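Local structure of protein SSD1 (Saccharomyces cerevisiae S288C, 7AM1) at residues L6-L11 with D59-L64; A40-D45 with I52-S57; L68-L73 with V209-D214. The protein is a catalytically inactive RNase II-family protein that binds mRNA and acts as a translational repressor, with links to control of the G1 phase of the cell cycle. One frame throughout, in Å; residues are numbered along the deposited sequence.

Interaction 1 (L6-L11 with D59-L64); sequences LFAPYL and DRNRAL
R62 meets F7 with its aliphatic chain and Y10 with its guanidinium, where the extended N-terminal arm crosses the turn after helix 56-60 of an OB fold, consistent with the first cold-shock domain of RNase II-family proteins. R62 CG sits over the face of F7, 3.7 Å from the ring centre. The chain then bends, with CB and NE close about the CG-CD bond (chi3 -70°), and the guanidinium lies flat on Y10, planes 21° apart, in a cation-pi stack. R62 NH2 is over the centre of that ring, and the two side chains approach tip to tip. The tyrosine hydroxyl donates to the backbone of N61, Y10 OH to N61 O being 2.6 Å.

N61 touches the arm itself and also positions the arginine. N61 OD1 takes R62 NE at 3.0 Å and R62 NH2 at 3.2 Å; both donors stand above the carboxamide plane, on one face of it, while OD1 lies in the guanidinium plane, which should hold that group against rotation. R62 NH1 binds W290 O, in the second cold-shock domain. An alanine in place of R62 would probably leave N61 OD1 and W290 O without these donors and open a gap over one face each of F7 and Y10. N61, the first residue past the helix, has positive phi and with R62 forms the middle of a type I' turn from R60 to A63. The amide of N61 bonds V209 O as well as the arm: N61 ND2 to A8 O is 2.8 Å, and R62 NH2 adds a weak bond to the same oxygen.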
loop_
_atom_site.group_PDB
_atom_site.type_symbol
_atom_site.label_atom_id
_atom_site.label_comp_id
_atom_site.label_asym_id
_atom_site.label_seq_id
_atom_site.Cartn_x
_atom_site.Cartn_y
_atom_site.Cartn_z
ATOM N N LEU A 6 -25.026 -24.913 6.258
ATOM C CA LEU A 6 -24.070 -26.013 6.144
ATOM C C LEU A 6 -23.278 -25.910 4.844
ATOM O O LEU A 6 -23.849 -25.620 3.790
ATOM C CB LEU A 6 -24.780 -27.362 6.190
ATOM C CG LEU A 6 -25.536 -27.673 7.473
ATOM C CD1 LEU A 6 -26.793 -28.442 7.160
ATOM C CD2 LEU A 6 -24.624 -28.483 8.375
ATOM N N PHE A 7 -21.964 -26.151 4.925
ATOM C CA PHE A 7 -21.079 -26.008 3.772
ATOM C C PHE A 7 -21.342 -27.087 2.724
ATOM O O PHE A 7 -21.515 -28.266 3.047
ATOM C CB PHE A 7 -19.609 -26.114 4.201
ATOM C CG PHE A 7 -19.107 -24.947 4.995
ATOM C CD1 PHE A 7 -19.312 -23.651 4.557
ATOM C CD2 PHE A 7 -18.406 -25.149 6.177
ATOM C CE1 PHE A 7 -18.845 -22.578 5.286
ATOM C CE2 PHE A 7 -17.926 -24.068 6.912
ATOM C CZ PHE A 7 -18.151 -22.786 6.467
ATOM N N ALA A 8 -21.332 -26.684 1.452
ATOM C CA ALA A 8 -21.533 -27.609 0.343
ATOM C C ALA A 8 -20.192 -28.101 -0.198
ATOM O O ALA A 8 -19.250 -27.313 -0.327
ATOM C CB ALA A 8 -22.308 -26.933 -0.785
ATOM N N PRO A 9 -20.067 -29.385 -0.537
ATOM C CA PRO A 9 -18.817 -29.850 -1.150
ATOM C C PRO A 9 -18.566 -29.143 -2.473
ATOM O O PRO A 9 -19.497 -28.755 -3.183
ATOM C CB PRO A 9 -19.047 -31.353 -1.346
ATOM C CG PRO A 9 -20.536 -31.513 -1.389
ATOM C CD PRO A 9 -21.073 -30.462 -0.451
ATOM N N TYR A 10 -17.287 -28.966 -2.791
ATOM C CA TYR A 10 -16.902 -28.278 -4.014
ATOM C C TYR A 10 -17.243 -29.107 -5.250
ATOM O O TYR A 10 -17.220 -30.342 -5.230
ATOM C CB TYR A 10 -15.400 -27.985 -4.018
ATOM C CG TYR A 10 -14.918 -27.018 -2.965
ATOM C CD1 TYR A 10 -15.613 -25.849 -2.688
ATOM C CD2 TYR A 10 -13.751 -27.270 -2.259
ATOM C CE1 TYR A 10 -15.159 -24.960 -1.727
ATOM C CE2 TYR A 10 -13.292 -26.390 -1.295
ATOM C CZ TYR A 10 -13.997 -25.239 -1.035
ATOM O OH TYR A 10 -13.529 -24.367 -0.077
ATOM N N LEU A 11 -17.557 -28.409 -6.336
ATOM C CA LEU A 11 -17.713 -29.059 -7.628
ATOM C C LEU A 11 -16.372 -29.627 -8.090
ATOM O O LEU A 11 -15.326 -29.018 -7.847
ATOM C CB LEU A 11 -18.223 -28.062 -8.667
ATOM C CG LEU A 11 -19.690 -27.638 -8.630
ATOM C CD1 LEU A 11 -19.958 -26.645 -9.756
ATOM C CD2 LEU A 11 -20.619 -28.835 -8.738
ATOM N N ASP A 59 -21.977 -19.274 2.198
ATOM C CA ASP A 59 -21.796 -19.001 0.776
ATOM C C ASP A 59 -20.336 -18.782 0.407
ATOM O O ASP A 59 -19.971 -18.977 -0.758
ATOM C CB ASP A 59 -22.638 -17.790 0.370
ATOM C CG ASP A 59 -24.130 -18.095 0.375
ATOM O OD1 ASP A 59 -24.495 -19.285 0.472
ATOM O OD2 ASP A 59 -24.941 -17.148 0.291
ATOM N N ARG A 60 -19.497 -18.374 1.363
ATOM C CA ARG A 60 -18.064 -18.287 1.102
ATOM C C ARG A 60 -17.439 -19.668 0.987
ATOM O O ARG A 60 -16.393 -19.825 0.347
ATOM C CB ARG A 60 -17.367 -17.500 2.210
ATOM C CG ARG A 60 -15.942 -17.097 1.856
ATOM C CD ARG A 60 -15.264 -16.408 3.018
ATOM N NE ARG A 60 -16.076 -15.310 3.520
ATOM C CZ ARG A 60 -15.731 -14.533 4.537
ATOM N NH1 ARG A 60 -14.579 -14.735 5.162
ATOM N NH2 ARG A 60 -16.540 -13.559 4.926
ATOM N N ASN A 61 -18.057 -20.662 1.617
ATOM C CA ASN A 61 -17.699 -22.068 1.469
ATOM C C ASN A 61 -16.203 -22.311 1.651
ATOM O O ASN A 61 -15.548 -22.967 0.840
ATOM C CB ASN A 61 -18.171 -22.608 0.118
ATOM C CG ASN A 61 -18.285 -24.113 0.113
ATOM O OD1 ASN A 61 -18.128 -24.760 1.151
ATOM N ND2 ASN A 61 -18.580 -24.682 -1.046
ATOM N N ARG A 62 -15.665 -21.795 2.752
ATOM C CA ARG A 62 -14.323 -22.124 3.224
ATOM C C ARG A 62 -13.221 -21.543 2.351
ATOM O O ARG A 62 -12.043 -21.858 2.563
ATOM C CB ARG A 62 -14.154 -23.647 3.336
ATOM C CG ARG A 62 -15.232 -24.298 4.207
ATOM C CD ARG A 62 -15.364 -25.799 3.972
ATOM N NE ARG A 62 -15.931 -26.091 2.657
ATOM C CZ ARG A 62 -15.452 -26.998 1.808
ATOM N NH1 ARG A 62 -14.398 -27.739 2.131
ATOM N NH2 ARG A 62 -16.045 -27.177 0.635
ATOM N N ALA A 63 -13.555 -20.687 1.389
ATOM C CA ALA A 63 -12.527 -20.025 0.597
ATOM C C ALA A 63 -11.761 -19.033 1.464
ATOM O O ALA A 63 -12.275 -18.518 2.461
ATOM C CB ALA A 63 -13.146 -19.310 -0.604
ATOM N N LEU A 64 -10.510 -18.781 1.089
ATOM C CA LEU A 64 -9.657 -17.861 1.824
ATOM C C LEU A 64 -9.386 -16.608 1.001
ATOM O O LEU A 64 -9.516 -16.596 -0.227
ATOM C CB LEU A 64 -8.327 -18.522 2.204
ATOM C CG LEU A 64 -8.380 -19.760 3.100
ATOM C CD1 LEU A 64 -6.987 -20.369 3.230
ATOM C CD2 LEU A 64 -8.957 -19.441 4.468
#

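Interaction 2 (A40-D45 with I52-S57); sequences AWVSTD and IYICGS
A40 and V42 pair with I54 and I52 across an antiparallel hairpin, and the face that carries these four side chains is the close-packed part of the contact. Both are hydrogen-bonded pairs: I54 N donates to A40 O at 2.7 Å and I52 N to V42 O at 2.8 Å, with the return bonds from A40 N to I54 O and from V42 N to I52 O. V42 CG2 lies beside its own backbone N, anti to the carbonyl carbon, and from there meets I54 CG1 diagonally at 3.8 Å. A40 has little more than its CB to offer, 4.1 Å from I54 CB. At the loop end of the hairpin, T44 CG2 comes across the end of the isoleucine chain at about a right angle, 3.9 Å from I52 CD1. L30 from strand 26-32 and V69 and V71 from strand 68-73 pack on this face and bury it.

The other face is more open to solvent. W41 and Y53, a non-hydrogen-bonded pair and both partly exposed, meet there by an oblique approach, their planes at 48°. The six-membered ring of the indole leans over its neighbour's CB, W41 CZ3 to Y53 CB being 3.7 Å, in a CH-pi contact. Y53 CD1 lies 3.7 Å from W41 CZ2, toward the rim of the indole. The phenol reaches on to D39, whose OD2 is hydrogen-bonded to Y53 OH. A hairpin of this kind, apolar inside and followed directly by a short helix, is consistent with the second and third strands of a five-stranded OB fold, as in cold-shock domains.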
loop_
_atom_site.group_PDB
_atom_site.type_symbol
_atom_site.label_atom_id
_atom_site.label_comp_id
_atom_site.label_asym_id
_atom_site.label_seq_id
_atom_site.Cartn_x
_atom_site.Cartn_y
_atom_site.Cartn_z
ATOM N N ALA A 40 -17.967 -11.006 1.976
ATOM C CA ALA A 40 -16.834 -11.019 1.065
ATOM C C ALA A 40 -17.327 -10.607 -0.310
ATOM O O ALA A 40 -18.526 -10.661 -0.603
ATOM C CB ALA A 40 -16.168 -12.397 1.010
ATOM N N TRP A 41 -16.386 -10.188 -1.147
ATOM C CA TRP A 41 -16.658 -9.845 -2.533
ATOM C C TRP A 41 -15.756 -10.669 -3.435
ATOM O O TRP A 41 -14.644 -11.047 -3.055
ATOM C CB TRP A 41 -16.440 -8.343 -2.771
ATOM C CG TRP A 41 -17.354 -7.510 -1.928
ATOM C CD1 TRP A 41 -17.136 -7.112 -0.643
ATOM C CD2 TRP A 41 -18.626 -6.968 -2.305
ATOM N NE1 TRP A 41 -18.197 -6.367 -0.190
ATOM C CE2 TRP A 41 -19.123 -6.259 -1.194
ATOM C CE3 TRP A 41 -19.393 -7.013 -3.475
ATOM C CZ2 TRP A 41 -20.350 -5.601 -1.214
ATOM C CZ3 TRP A 41 -20.613 -6.357 -3.492
ATOM C CH2 TRP A 41 -21.078 -5.661 -2.370
ATOM N N VAL A 42 -16.248 -10.962 -4.631
ATOM C CA VAL A 42 -15.452 -11.620 -5.656
ATOM C C VAL A 42 -15.381 -10.676 -6.844
ATOM O O VAL A 42 -16.408 -10.363 -7.460
ATOM C CB VAL A 42 -16.038 -12.982 -6.049
ATOM C CG1 VAL A 42 -15.290 -13.557 -7.236
ATOM C CG2 VAL A 42 -15.975 -13.938 -4.860
ATOM N N SER A 43 -14.178 -10.210 -7.152
ATOM C CA SER A 43 -13.968 -9.293 -8.261
ATOM C C SER A 43 -13.739 -10.073 -9.546
ATOM O O SER A 43 -12.931 -11.007 -9.579
ATOM C CB SER A 43 -12.783 -8.369 -7.985
ATOM O OG SER A 43 -11.619 -9.117 -7.684
ATOM N N THR A 44 -14.467 -9.700 -10.588
ATOM C CA THR A 44 -14.309 -10.299 -11.902
ATOM C C THR A 44 -13.284 -9.502 -12.702
ATOM O O THR A 44 -13.180 -8.279 -12.571
ATOM C CB THR A 44 -15.645 -10.329 -12.641
ATOM O OG1 THR A 44 -16.151 -8.995 -12.772
ATOM C CG2 THR A 44 -16.656 -11.158 -11.870
ATOM N N ASP A 45 -12.513 -10.209 -13.527
ATOM C CA ASP A 45 -11.554 -9.558 -14.422
ATOM C C ASP A 45 -12.272 -9.151 -15.708
ATOM O O ASP A 45 -12.028 -9.673 -16.798
ATOM C CB ASP A 45 -10.373 -10.480 -14.702
ATOM N N ILE A 52 -19.080 -9.546 -7.111
ATOM C CA ILE A 52 -20.138 -10.442 -6.654
ATOM C C ILE A 52 -20.121 -10.483 -5.133
ATOM O O ILE A 52 -19.093 -10.788 -4.518
ATOM C CB ILE A 52 -19.985 -11.849 -7.252
ATOM C CG1 ILE A 52 -20.108 -11.779 -8.776
ATOM C CG2 ILE A 52 -21.037 -12.778 -6.670
ATOM C CD1 ILE A 52 -19.328 -12.842 -9.511
ATOM N N TYR A 53 -21.264 -10.174 -4.528
ATOM C CA TYR A 53 -21.399 -10.176 -3.079
ATOM C C TYR A 53 -21.539 -11.604 -2.565
ATOM O O TYR A 53 -22.309 -12.399 -3.115
ATOM C CB TYR A 53 -22.609 -9.330 -2.678
ATOM C CG TYR A 53 -22.882 -9.271 -1.195
ATOM C CD1 TYR A 53 -21.918 -8.815 -0.310
ATOM C CD2 TYR A 53 -24.118 -9.644 -0.682
ATOM C CE1 TYR A 53 -22.168 -8.747 1.046
ATOM C CE2 TYR A 53 -24.378 -9.579 0.672
ATOM C CZ TYR A 53 -23.399 -9.130 1.532
ATOM O OH TYR A 53 -23.646 -9.060 2.884
ATOM N N ILE A 54 -20.782 -11.931 -1.519
ATOM C CA ILE A 54 -20.809 -13.250 -0.892
ATOM C C ILE A 54 -21.259 -13.054 0.550
ATOM O O ILE A 54 -20.500 -12.536 1.380
ATOM C CB ILE A 54 -19.444 -13.952 -0.949
ATOM C CG1 ILE A 54 -18.863 -13.913 -2.368
ATOM C CG2 ILE A 54 -19.568 -15.395 -0.457
ATOM C CD1 ILE A 54 -19.678 -14.670 -3.400
ATOM N N CYS A 55 -22.479 -13.485 0.856
ATOM C CA CYS A 55 -23.109 -13.209 2.140
ATOM C C CYS A 55 -22.890 -14.377 3.093
ATOM O O CYS A 55 -23.335 -15.497 2.822
ATOM C CB CYS A 55 -24.605 -12.951 1.953
ATOM S SG CYS A 55 -25.468 -12.483 3.463
ATOM N N GLY A 56 -22.221 -14.109 4.212
ATOM C CA GLY A 56 -22.091 -15.082 5.275
ATOM C C GLY A 56 -21.023 -16.126 5.006
ATOM O O GLY A 56 -20.433 -16.211 3.929
ATOM N N SER A 57 -20.802 -16.970 6.017
ATOM C CA SER A 57 -19.757 -17.982 5.921
ATOM C C SER A 57 -20.157 -19.108 4.979
ATOM O O SER A 57 -19.319 -19.617 4.226
ATOM C CB SER A 57 -19.447 -18.555 7.303
ATOM O OG SER A 57 -18.937 -17.562 8.170
#

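Interaction 3 (L68-L73 with V209-D214); sequences LVAVEL and VVAVLD
The peptide carbonyl of L68 is the flat group on which one end of this contact turns: L213 N and D214 N both reach its oxygen from the same face of the carbonyl plane. L213 N to L68 O is 2.7 Å and D214 N to L68 O is 3.2 Å, so one acceptor serves two successive peptides. This is a classic beta bulge, with L213 and D214 both facing L68. A second one follows, in which V210 and A211 face A70. The antiparallel strands that carry them are consistent with the fourth and fifth strands of an OB fold, neighbours although 136 residues apart in sequence at their closest ends.

At the second bulge, A70 N donates to A211 O, and A70 O accepts from V210 N at 2.8 Å. Here the donor stands nearly along the C=O axis. In the first bulge L213 points toward the partner strand. L213 CG lies anti to its own carbonyl carbon (chi1 -56°), and the branch beyond it rests on the backbone about A70, with L213 CD2 reaching A70 CB at 4.0 Å. L68 CD2 meets L213 CB at 3.8 Å as the two leucines pass obliquely.

V69, V71, V209 and V212 lie on the face opposite to that of L68, A70, A211 and D214. V69 and V209 cross at about a right angle, V69 CB to V209 CG1 at 3.9 Å, and V42 of strand 39-43 packs on V69 and V71 there. V212, paired with V69, also touches Y10. At the other end of the pair, E72 runs out extended to hydrogen-bond H208, its OE1 to NE2, while E72 CB lies 3.9 Å from V210 CG1.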
loop_
_atom_site.group_PDB
_atom_site.type_symbol
_atom_site.label_atom_id
_atom_site.label_comp_id
_atom_site.label_asym_id
_atom_site.label_seq_id
_atom_site.Cartn_x
_atom_site.Cartn_y
_atom_site.Cartn_z
ATOM N N LEU A 68 -8.608 -17.687 -5.978
ATOM C CA LEU A 68 -9.416 -17.694 -7.189
ATOM C C LEU A 68 -10.547 -18.698 -6.995
ATOM O O LEU A 68 -10.288 -19.880 -6.745
ATOM C CB LEU A 68 -8.567 -18.063 -8.401
ATOM C CG LEU A 68 -9.300 -18.095 -9.744
ATOM C CD1 LEU A 68 -9.731 -16.697 -10.154
ATOM C CD2 LEU A 68 -8.422 -18.729 -10.811
ATOM N N VAL A 69 -11.790 -18.230 -7.081
ATOM C CA VAL A 69 -12.951 -19.064 -6.802
ATOM C C VAL A 69 -13.894 -19.056 -7.995
ATOM O O VAL A 69 -13.927 -18.107 -8.787
ATOM C CB VAL A 69 -13.698 -18.598 -5.530
ATOM C CG1 VAL A 69 -12.837 -18.819 -4.300
ATOM C CG2 VAL A 69 -14.093 -17.125 -5.649
ATOM N N ALA A 70 -14.647 -20.142 -8.128
ATOM C CA ALA A 70 -15.796 -20.215 -9.019
ATOM C C ALA A 70 -17.053 -19.938 -8.207
ATOM O O ALA A 70 -17.285 -20.586 -7.181
ATOM C CB ALA A 70 -15.880 -21.589 -9.685
ATOM N N VAL A 71 -17.845 -18.959 -8.642
ATOM C CA VAL A 71 -19.051 -18.565 -7.921
ATOM C C VAL A 71 -20.256 -18.773 -8.830
ATOM O O VAL A 71 -20.188 -18.525 -10.039
ATOM C CB VAL A 71 -18.989 -17.110 -7.402
ATOM C CG1 VAL A 71 -17.543 -16.656 -7.248
ATOM C CG2 VAL A 71 -19.777 -16.164 -8.292
ATOM N N GLU A 72 -21.346 -19.256 -8.242
ATOM C CA GLU A 72 -22.639 -19.344 -8.906
ATOM C C GLU A 72 -23.515 -18.191 -8.436
ATOM O O GLU A 72 -23.664 -17.969 -7.230
ATOM C CB GLU A 72 -23.311 -20.684 -8.607
ATOM C CG GLU A 72 -24.696 -20.826 -9.197
ATOM C CD GLU A 72 -25.340 -22.147 -8.844
ATOM O OE1 GLU A 72 -25.582 -22.391 -7.643
ATOM O OE2 GLU A 72 -25.597 -22.943 -9.770
ATOM N N LEU A 73 -24.075 -17.446 -9.387
ATOM C CA LEU A 73 -24.870 -16.274 -9.057
ATOM C C LEU A 73 -26.205 -16.679 -8.434
ATOM O O LEU A 73 -26.716 -17.783 -8.644
ATOM C CB LEU A 73 -25.111 -15.425 -10.305
ATOM N N VAL A 209 -19.737 -19.528 -3.368
ATOM C CA VAL A 209 -18.531 -20.173 -3.873
ATOM C C VAL A 209 -18.805 -21.663 -4.037
ATOM O O VAL A 209 -19.226 -22.335 -3.089
ATOM C CB VAL A 209 -17.346 -19.922 -2.925
ATOM C CG1 VAL A 209 -16.143 -20.759 -3.329
ATOM C CG2 VAL A 209 -16.992 -18.432 -2.901
ATOM N N VAL A 210 -18.588 -22.182 -5.246
ATOM C CA VAL A 210 -18.807 -23.600 -5.519
ATOM C C VAL A 210 -17.509 -24.369 -5.706
ATOM O O VAL A 210 -17.549 -25.608 -5.781
ATOM C CB VAL A 210 -19.722 -23.808 -6.746
ATOM C CG1 VAL A 210 -21.075 -23.152 -6.507
ATOM C CG2 VAL A 210 -19.069 -23.266 -8.021
ATOM N N ALA A 211 -16.370 -23.689 -5.786
ATOM C CA ALA A 211 -15.091 -24.368 -5.914
ATOM C C ALA A 211 -13.979 -23.349 -5.724
ATOM O O ALA A 211 -14.156 -22.161 -6.007
ATOM C CB ALA A 211 -14.956 -25.062 -7.276
ATOM N N VAL A 212 -12.839 -23.825 -5.235
ATOM C CA VAL A 212 -11.615 -23.036 -5.202
ATOM C C VAL A 212 -10.789 -23.437 -6.415
ATOM O O VAL A 212 -10.396 -24.602 -6.552
ATOM C CB VAL A 212 -10.826 -23.251 -3.902
ATOM C CG1 VAL A 212 -9.502 -22.483 -3.963
ATOM C CG2 VAL A 212 -11.652 -22.818 -2.693
ATOM N N LEU A 213 -10.533 -22.479 -7.302
ATOM C CA LEU A 213 -9.811 -22.783 -8.529
ATOM C C LEU A 213 -8.302 -22.696 -8.340
ATOM O O LEU A 213 -7.564 -23.506 -8.912
ATOM C CB LEU A 213 -10.262 -21.842 -9.650
ATOM C CG LEU A 213 -11.768 -21.846 -9.936
ATOM C CD1 LEU A 213 -12.129 -20.817 -10.999
ATOM C CD2 LEU A 213 -12.254 -23.235 -10.349
ATOM N N ASP A 214 -7.824 -21.742 -7.544
ATOM C CA ASP A 214 -6.390 -21.619 -7.331
ATOM C C ASP A 214 -6.128 -20.908 -6.011
ATOM O O ASP A 214 -6.909 -20.058 -5.574
ATOM C CB ASP A 214 -5.726 -20.869 -8.493
ATOM C CG ASP A 214 -4.261 -21.226 -8.659
ATOM O OD1 ASP A 214 -3.764 -22.111 -7.930
ATOM O OD2 ASP A 214 -3.607 -20.634 -9.542
#

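From the N terminus, the arm 6-11 comes first in the chain, and interaction 1 closes a loop by joining it to the turn after helix 56-60. Interaction 2, the hairpin of strands 39-43 and 52-55, is nested inside that loop and runs directly into the same helix. Interaction 3 follows in series, bringing strand 206-214 back to strand 68-73 across a long intervening region. Strand 206-214 also lies next to 52-55 in the sheet. D59 O to V209 N and L11 N to V210 O are probable hydrogen bonds between interactions 1 and 3, while I52 and V42 meet V71 and V69 in a shared apolar interior of interactions 2 and 3.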